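Local coordinates for CheC domain protein (PDB 3IIC) that probably acts in bacterial chemotaxis as a CheX-like phosphatase that dephosphorylates the response regulator CheY, at residues Glu64-Ile67 and Leu68-Asn72; Glu80-Asp83 and Glu84-Asp88; Gly99-Lys102 and Asn103-Asp107. One frame throughout, in Å; residues are numbered along the deposited sequence. Where two conformers were deposited one is given.

Contact 1: residues Glu64-Ile67 and Leu68-Asn72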
loop_
_atom_site.group_PDB
_atom_site.type_symbol
_atom_site.label_atom_id
_atom_site.label_comp_id
_atom_site.label_asym_id
_atom_site.label_seq_id
_atom_site.Cartn_x
_atom_site.Cartn_y
_atom_site.Cartn_z
ATOM N N GLU A 64 15.892 -6.880 3.976
ATOM C CA GLU A 64 16.376 -6.261 5.209
ATOM C C GLU A 64 17.854 -5.826 5.147
ATOM O O GLU A 64 18.167 -4.700 5.508
ATOM C CB GLU A 64 16.138 -7.184 6.433
ATOM C CG GLU A 64 16.698 -6.585 7.742
ATOM C CD GLU A 64 16.310 -7.341 8.994
ATOM O OE1 GLU A 64 17.213 -7.623 9.791
ATOM O OE2 GLU A 64 15.127 -7.636 9.203
ATOM N N THR A 65 18.751 -6.698 4.687
ATOM C CA THR A 65 20.198 -6.385 4.647
ATOM C C THR A 65 20.511 -5.134 3.813
ATOM O O THR A 65 21.385 -4.363 4.174
ATOM C CB THR A 65 21.061 -7.570 4.139
ATOM O OG1 THR A 65 20.547 -7.993 2.877
ATOM C CG2 THR A 65 21.055 -8.756 5.118
ATOM N N LEU A 66 19.764 -4.925 2.729
ATOM C CA LEU A 66 19.960 -3.769 1.857
ATOM C C LEU A 66 19.541 -2.460 2.525
ATOM O O LEU A 66 20.305 -1.507 2.499
ATOM C CB LEU A 66 19.218 -3.945 0.514
ATOM C CG LEU A 66 19.265 -2.738 -0.451
ATOM C CD1 LEU A 66 20.710 -2.219 -0.700
ATOM C CD2 LEU A 66 18.518 -3.037 -1.757
ATOM N N ILE A 67 18.335 -2.412 3.094
ATOM C CA ILE A 67 17.835 -1.187 3.725
ATOM C C ILE A 67 18.618 -0.829 4.973
ATOM O O ILE A 67 18.824 0.357 5.225
ATOM C CB ILE A 67 16.291 -1.213 4.000
ATOM C CG1 ILE A 67 15.766 0.199 4.266
ATOM C CG2 ILE A 67 15.917 -2.231 5.117
ATOM C CD1 ILE A 67 15.986 1.191 3.095
ATOM N N LEU A 68 19.065 -1.836 5.737
ATOM C CA LEU A 68 19.923 -1.581 6.913
ATOM C C LEU A 68 21.324 -1.067 6.499
ATOM O O LEU A 68 21.898 -0.271 7.213
ATOM C CB LEU A 68 19.966 -2.796 7.886
ATOM C CG LEU A 68 18.599 -3.247 8.471
ATOM C CD1 LEU A 68 18.737 -4.368 9.550
ATOM C CD2 LEU A 68 17.837 -2.061 9.056
ATOM N N GLU A 69 21.859 -1.503 5.354
ATOM C CA GLU A 69 23.133 -0.960 4.845
ATOM C C GLU A 69 22.964 0.492 4.364
ATOM O O GLU A 69 23.858 1.338 4.591
ATOM C CB GLU A 69 23.717 -1.813 3.717
ATOM C CG GLU A 69 25.096 -1.288 3.208
ATOM C CD GLU A 69 26.200 -1.265 4.267
ATOM O OE1 GLU A 69 26.083 -1.980 5.284
ATOM O OE2 GLU A 69 27.187 -0.524 4.068
ATOM N N ILE A 70 21.846 0.771 3.675
ATOM C CA ILE A 70 21.509 2.133 3.271
ATOM C C ILE A 70 21.557 3.028 4.534
ATOM O O ILE A 70 22.243 4.048 4.530
ATOM C CB ILE A 70 20.131 2.245 2.521
ATOM C CG1 ILE A 70 20.225 1.636 1.115
ATOM C CG2 ILE A 70 19.738 3.729 2.375
ATOM C CD1 ILE A 70 18.878 1.485 0.335
HETATM N N MSE A 71 20.864 2.605 5.600
HETATM C CA MSE A 71 20.888 3.291 6.924
HETATM C C MSE A 71 22.326 3.463 7.462
HETATM O O MSE A 71 22.698 4.538 7.931
HETATM C CB MSE A 71 20.084 2.509 7.969
HETATM C CG MSE A 71 18.573 2.371 7.719
HETATM SE SE MSE A 71 17.616 3.909 8.206
HETATM C CE MSE A 71 18.201 4.072 10.099
ATOM N N ASN A 72 23.121 2.398 7.353
ATOM C CA ASN A 72 24.518 2.381 7.802
ATOM C C ASN A 72 25.415 3.393 7.058
ATOM O O ASN A 72 26.250 4.037 7.681
ATOM C CB ASN A 72 25.076 0.944 7.677
ATOM C CG ASN A 72 26.464 0.780 8.267
ATOM O OD1 ASN A 72 26.769 1.306 9.328
ATOM N ND2 ASN A 72 27.299 0.014 7.584
#
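Glu64 O accepts the backbone N-H of Leu68 at a Glu64 O to Leu68 N distance of 3.0 Å, and the same first turn shows how helix geometry sets side chains four residues apart against one another. Leu68 CG comes to 3.3 Å from Glu64 O, so that the carbonyl is flanked by carbon as well as bonded. Farther out, Leu68 CD1 rests against the aliphatic part of the glutamate, 3.5 Å from Glu64 CG. Because Glu64 CG lies opposite the backbone N (chi1 177°) and the chain beyond is extended, the glutamate runs obliquely across that methyl and carries its carboxylate past it.

On the apolar flank Ile70 does the equivalent work. Its CG1 stands beside its own backbone N (chi1 -71°), which turns the branch back over the preceding turn: Ile70 CD1 meets Ile67 CD1 at 4.0 Å and, more loosely, Leu66 CD1 at 4.3 Å. The selenomethionine Met71 touches with its base alone, CG lying 3.2 Å from Ile67 O, before bends at chi2 and chi3 lead selenium away. Glu69, bent at chi2, has both carboxylate oxygens engaged: Asn72 ND2 donates to Glu69 OE1 over 3.3 Å, approaching from above the carboxylate plane, while Glu69 OE2 forms a salt bridge with Lys73.

The turn is tied at its start by Asp42, which accepts from Glu64 N, and by Thr65 OG1, bonded to Tyr144 O. Ile67 and Leu68 pack on Val86 of helix 84-107, and Ile70 reaches Leu18 and Ala22 of helix 4-22; Ile67 and Ile70 both lie on Phe62 of strand 54-62, so that helix 64-75 packs on the sheet and two other helices.

Contact 2: residues Glu80-Asp83 and Glu84-Asp88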
loop_
_atom_site.group_PDB
_atom_site.type_symbol
_atom_site.label_atom_id
_atom_site.label_comp_id
_atom_site.label_asym_id
_atom_site.label_seq_id
_atom_site.Cartn_x
_atom_site.Cartn_y
_atom_site.Cartn_z
ATOM N N GLU A 80 20.288 -3.089 13.244
ATOM C CA GLU A 80 19.990 -4.503 13.681
ATOM C C GLU A 80 18.666 -5.107 13.203
ATOM O O GLU A 80 18.657 -6.287 12.839
ATOM C CB GLU A 80 20.155 -4.780 15.199
ATOM C CG GLU A 80 21.571 -5.139 15.637
ATOM C CD GLU A 80 21.627 -5.480 17.113
ATOM O OE1 GLU A 80 21.178 -4.644 17.931
ATOM O OE2 GLU A 80 22.137 -6.572 17.465
ATOM N N SER A 81 17.564 -4.343 13.283
ATOM C CA SER A 81 16.247 -4.743 12.733
ATOM C C SER A 81 15.558 -3.547 12.065
ATOM O O SER A 81 16.022 -2.408 12.170
ATOM C CB SER A 81 15.326 -5.302 13.824
ATOM O OG SER A 81 14.718 -4.262 14.574
ATOM N N ILE A 82 14.424 -3.812 11.429
ATOM C CA ILE A 82 13.649 -2.777 10.746
ATOM C C ILE A 82 12.715 -2.150 11.778
ATOM O O ILE A 82 11.762 -2.782 12.199
ATOM C CB ILE A 82 12.904 -3.338 9.523
ATOM C CG1 ILE A 82 13.919 -3.777 8.470
ATOM C CG2 ILE A 82 11.954 -2.296 8.933
ATOM C CD1 ILE A 82 13.297 -4.578 7.342
ATOM N N ASP A 83 13.012 -0.904 12.157
ATOM C CA ASP A 83 12.260 -0.153 13.169
ATOM C C ASP A 83 11.588 1.063 12.548
ATOM O O ASP A 83 11.509 1.178 11.317
ATOM C CB ASP A 83 13.172 0.184 14.389
ATOM C CG ASP A 83 14.403 0.991 14.028
ATOM O OD1 ASP A 83 14.539 1.539 12.894
ATOM O OD2 ASP A 83 15.277 1.044 14.913
ATOM N N GLU A 84 11.068 1.940 13.401
ATOM C CA GLU A 84 10.408 3.146 12.973
ATOM C C GLU A 84 11.344 4.062 12.191
ATOM O O GLU A 84 10.876 4.666 11.223
ATOM C CB GLU A 84 9.776 3.890 14.143
ATOM C CG GLU A 84 8.681 4.846 13.704
ATOM C CD GLU A 84 8.223 5.783 14.812
ATOM O OE1 GLU A 84 7.014 5.735 15.146
ATOM O OE2 GLU A 84 9.062 6.565 15.338
ATOM N N GLU A 85 12.624 4.192 12.586
ATOM C CA GLU A 85 13.600 5.021 11.827
ATOM C C GLU A 85 13.645 4.524 10.389
ATOM O O GLU A 85 13.567 5.312 9.455
ATOM C CB GLU A 85 15.049 4.986 12.383
ATOM C CG GLU A 85 15.378 5.901 13.547
ATOM C CD GLU A 85 16.874 6.297 13.567
ATOM O OE1 GLU A 85 17.768 5.444 13.353
ATOM O OE2 GLU A 85 17.158 7.488 13.792
ATOM N N VAL A 86 13.777 3.197 10.235
ATOM C CA VAL A 86 13.845 2.546 8.916
ATOM C C VAL A 86 12.553 2.739 8.106
ATOM O O VAL A 86 12.617 3.045 6.887
ATOM C CB VAL A 86 14.187 1.008 9.021
ATOM C CG1 VAL A 86 14.276 0.393 7.633
ATOM C CG2 VAL A 86 15.497 0.766 9.796
ATOM N N THR A 87 11.396 2.576 8.753
ATOM C CA THR A 87 10.104 2.749 8.062
ATOM C C THR A 87 9.890 4.222 7.689
ATOM O O THR A 87 9.355 4.502 6.593
ATOM C CB THR A 87 8.880 2.204 8.817
ATOM O OG1 THR A 87 8.644 2.988 9.979
ATOM C CG2 THR A 87 9.039 0.726 9.161
ATOM N N ASP A 88 10.307 5.161 8.553
ATOM C CA ASP A 88 10.279 6.599 8.160
ATOM C C ASP A 88 11.112 6.885 6.883
ATOM O O ASP A 88 10.708 7.684 6.052
ATOM C CB ASP A 88 10.804 7.527 9.256
ATOM C CG ASP A 88 9.868 7.683 10.423
ATOM O OD1 ASP A 88 8.678 7.295 10.386
ATOM O OD2 ASP A 88 10.360 8.271 11.383
#
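Asp83 OD1 receives the backbone N-H of Val86 at 3.2 Å (OD1 to N), met nearly along its C-O axis with an N-H...O angle of 164°. The first torsion makes this possible: Asp83 CG sits between its backbone N and carbonyl carbon (chi1 58°), folding the carboxylate over the opening turn. There Asp83 OD1 also lies 3.3 Å from Val86 CG2. The main chain adds its own link, Thr87 N to Asp83 O at 2.9 Å.

Val86 presents one methyl to each partner. While CG2 faces the aspartate, CG1, anti to the backbone N, meets Ile82 CG2 at 3.8 Å, the two side chains crossing at about a right angle. Thr87 folds its hydroxyl back (chi1 68°) to give a hydrogen bond to Glu84 O, OG1 to O 3.1 Å, on the same face of that carbonyl from which Asp88 N arrives. Thr87 OG1 also bonds Lys130 NZ of the second subunit, which makes a salt bridge with Asp88 OD1 as well. The other branch, Thr87 CG2, lies 3.3 Å from Asp83 O.

The carboxylate of Asp83, set just before the first turn, would be expected to interact favourably with the positive end of the helix dipole. Here is a textbook aspartate N-cap, closing the loop after helix 64-75 and starting the long helix 84-107 of this CheX-like fold.

Contact 3: residues Gly99-Lys102 and Asn103-Asp107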
loop_
_atom_site.group_PDB
_atom_site.type_symbol
_atom_site.label_atom_id
_atom_site.label_comp_id
_atom_site.label_asym_id
_atom_site.label_seq_id
_atom_site.Cartn_x
_atom_site.Cartn_y
_atom_site.Cartn_z
ATOM N N GLY A 99 7.625 11.720 -6.500
ATOM C CA GLY A 99 7.664 13.169 -6.770
ATOM C C GLY A 99 8.666 13.515 -7.858
ATOM O O GLY A 99 8.377 14.352 -8.726
ATOM N N GLY A 100 9.832 12.858 -7.830
ATOM C CA GLY A 100 10.855 13.015 -8.872
ATOM C C GLY A 100 10.334 12.577 -10.249
ATOM O O GLY A 100 10.576 13.251 -11.243
ATOM N N ALA A 101 9.632 11.438 -10.293
ATOM C CA ALA A 101 9.005 10.942 -11.532
ATOM C C ALA A 101 7.851 11.874 -11.982
ATOM O O ALA A 101 7.736 12.174 -13.180
ATOM C CB ALA A 101 8.510 9.496 -11.354
ATOM N N LYS A 102 7.025 12.313 -11.014
ATOM C CA LYS A 102 5.899 13.255 -11.214
ATOM C C LYS A 102 6.353 14.473 -12.028
ATOM O O LYS A 102 5.677 14.846 -12.998
ATOM C CB LYS A 102 5.318 13.736 -9.854
ATOM C CG LYS A 102 3.969 14.450 -9.906
ATOM C CD LYS A 102 3.804 15.437 -8.768
ATOM C CE LYS A 102 2.404 15.995 -8.639
ATOM N NZ LYS A 102 1.908 16.580 -9.900
ATOM N N ASN A 103 7.518 15.027 -11.678
ATOM C CA ASN A 103 8.089 16.216 -12.377
ATOM C C ASN A 103 8.594 15.975 -13.793
ATOM O O ASN A 103 8.362 16.807 -14.699
ATOM C CB ASN A 103 9.260 16.803 -11.574
ATOM C CG ASN A 103 8.843 17.348 -10.205
ATOM O OD1 ASN A 103 7.661 17.357 -9.826
ATOM N ND2 ASN A 103 9.825 17.831 -9.471
ATOM N N LEU A 104 9.362 14.894 -13.962
ATOM C CA LEU A 104 9.901 14.496 -15.278
ATOM C C LEU A 104 8.753 14.221 -16.273
ATOM O O LEU A 104 8.803 14.639 -17.454
ATOM C CB LEU A 104 10.828 13.270 -15.150
ATOM C CG LEU A 104 12.270 13.425 -14.593
ATOM C CD1 LEU A 104 12.430 14.488 -13.485
ATOM C CD2 LEU A 104 12.815 12.061 -14.128
ATOM N N LEU A 105 7.721 13.549 -15.766
ATOM C CA LEU A 105 6.514 13.196 -16.514
ATOM C C LEU A 105 5.586 14.383 -16.834
ATOM O O LEU A 105 4.850 14.319 -17.827
ATOM C CB LEU A 105 5.755 12.087 -15.768
ATOM C CG LEU A 105 6.503 10.741 -15.696
ATOM C CD1 LEU A 105 6.027 9.860 -14.536
ATOM C CD2 LEU A 105 6.391 10.023 -17.039
ATOM N N SER A 106 5.598 15.435 -15.999
ATOM C CA SER A 106 4.790 16.644 -16.245
ATOM C C SER A 106 5.290 17.376 -17.491
ATOM O O SER A 106 4.492 17.886 -18.260
ATOM C CB SER A 106 4.808 17.594 -15.046
ATOM O OG SER A 106 6.101 18.127 -14.836
ATOM N N ASP A 107 6.614 17.407 -17.672
ATOM C CA ASP A 107 7.254 18.043 -18.845
ATOM C C ASP A 107 6.878 17.313 -20.135
ATOM O O ASP A 107 6.722 17.952 -21.173
ATOM C CB ASP A 107 8.783 18.069 -18.717
ATOM C CG ASP A 107 9.262 18.703 -17.410
ATOM O OD1 ASP A 107 8.615 19.647 -16.902
ATOM O OD2 ASP A 107 10.299 18.238 -16.902
#
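Leu105 leans on Ala101 through most of its length, a worked case of a leucine lying over the carbonyl of the turn before. Its CB is 3.3 Å from Ala101 O, the oxygen that accepts Leu105 N at 2.9 Å. Since CG stands beside the backbone N (chi1 -66°), the chain stays above this carbonyl, and Leu105 CG comes to 3.1 Å from Ala101 O. At the tip, CD1 still borders that oxygen and meets the methyl Ala101 CB at 4.1 Å. An alanine here would keep the backbone bond, but is likely to leave Ala101 CB without its apolar neighbour and open a gap beside the side chains of Phe6 and Phe10.

Leu104 lies against the carbonyl of Gly100 in a similar way, CD1 3.2 Å from Gly100 O; the main-chain bond there, Leu104 N to Gly100 O, is weak at 3.4 Å. The amide of Asn103 lies beside Gly99 O without bonding to it, that oxygen accepting instead from Asn103 N. Lys102 stretches away from the helix until a bend at chi4 (-53°) brings NZ to Phe112 O, its hydrogen-bond partner; Asp113 OD1 offers a longer, weak ion pair.

The two glycines, Gly99 and Gly100, bring no side chain to this part of the helix. On its buried flank, Ala101 packs on Phe10 of helix 4-22, while Leu105 fits among Phe6, Pro9 and Phe10 of that helix and Tyr110 and Phe112 of the loop that leads from helix 84-107 to strand 113-122.

Overall arrangement
Contacts 1 and 2 adjoin, their centres 10 Å apart: Ile67 CG1 meets Val86 CG1 at 3.7 Å and Leu68 CD2 meets Ser81 O at 3.6 Å, so the end of the connecting loop folds back onto helix 64-75. Contact 3 lies across the centre of the chain, 27 Å from contact 1 and 28 Å from contact 2 between centres, with nearest atoms about 17 and 14 Å away. Helix 84-107 joins contacts 2 and 3, one capping its start, the other near its last turns. An E-x-x-N sequence lies on helix 84-107 between contacts 2 and 3 and probably marks the active site, as in CheX relatives.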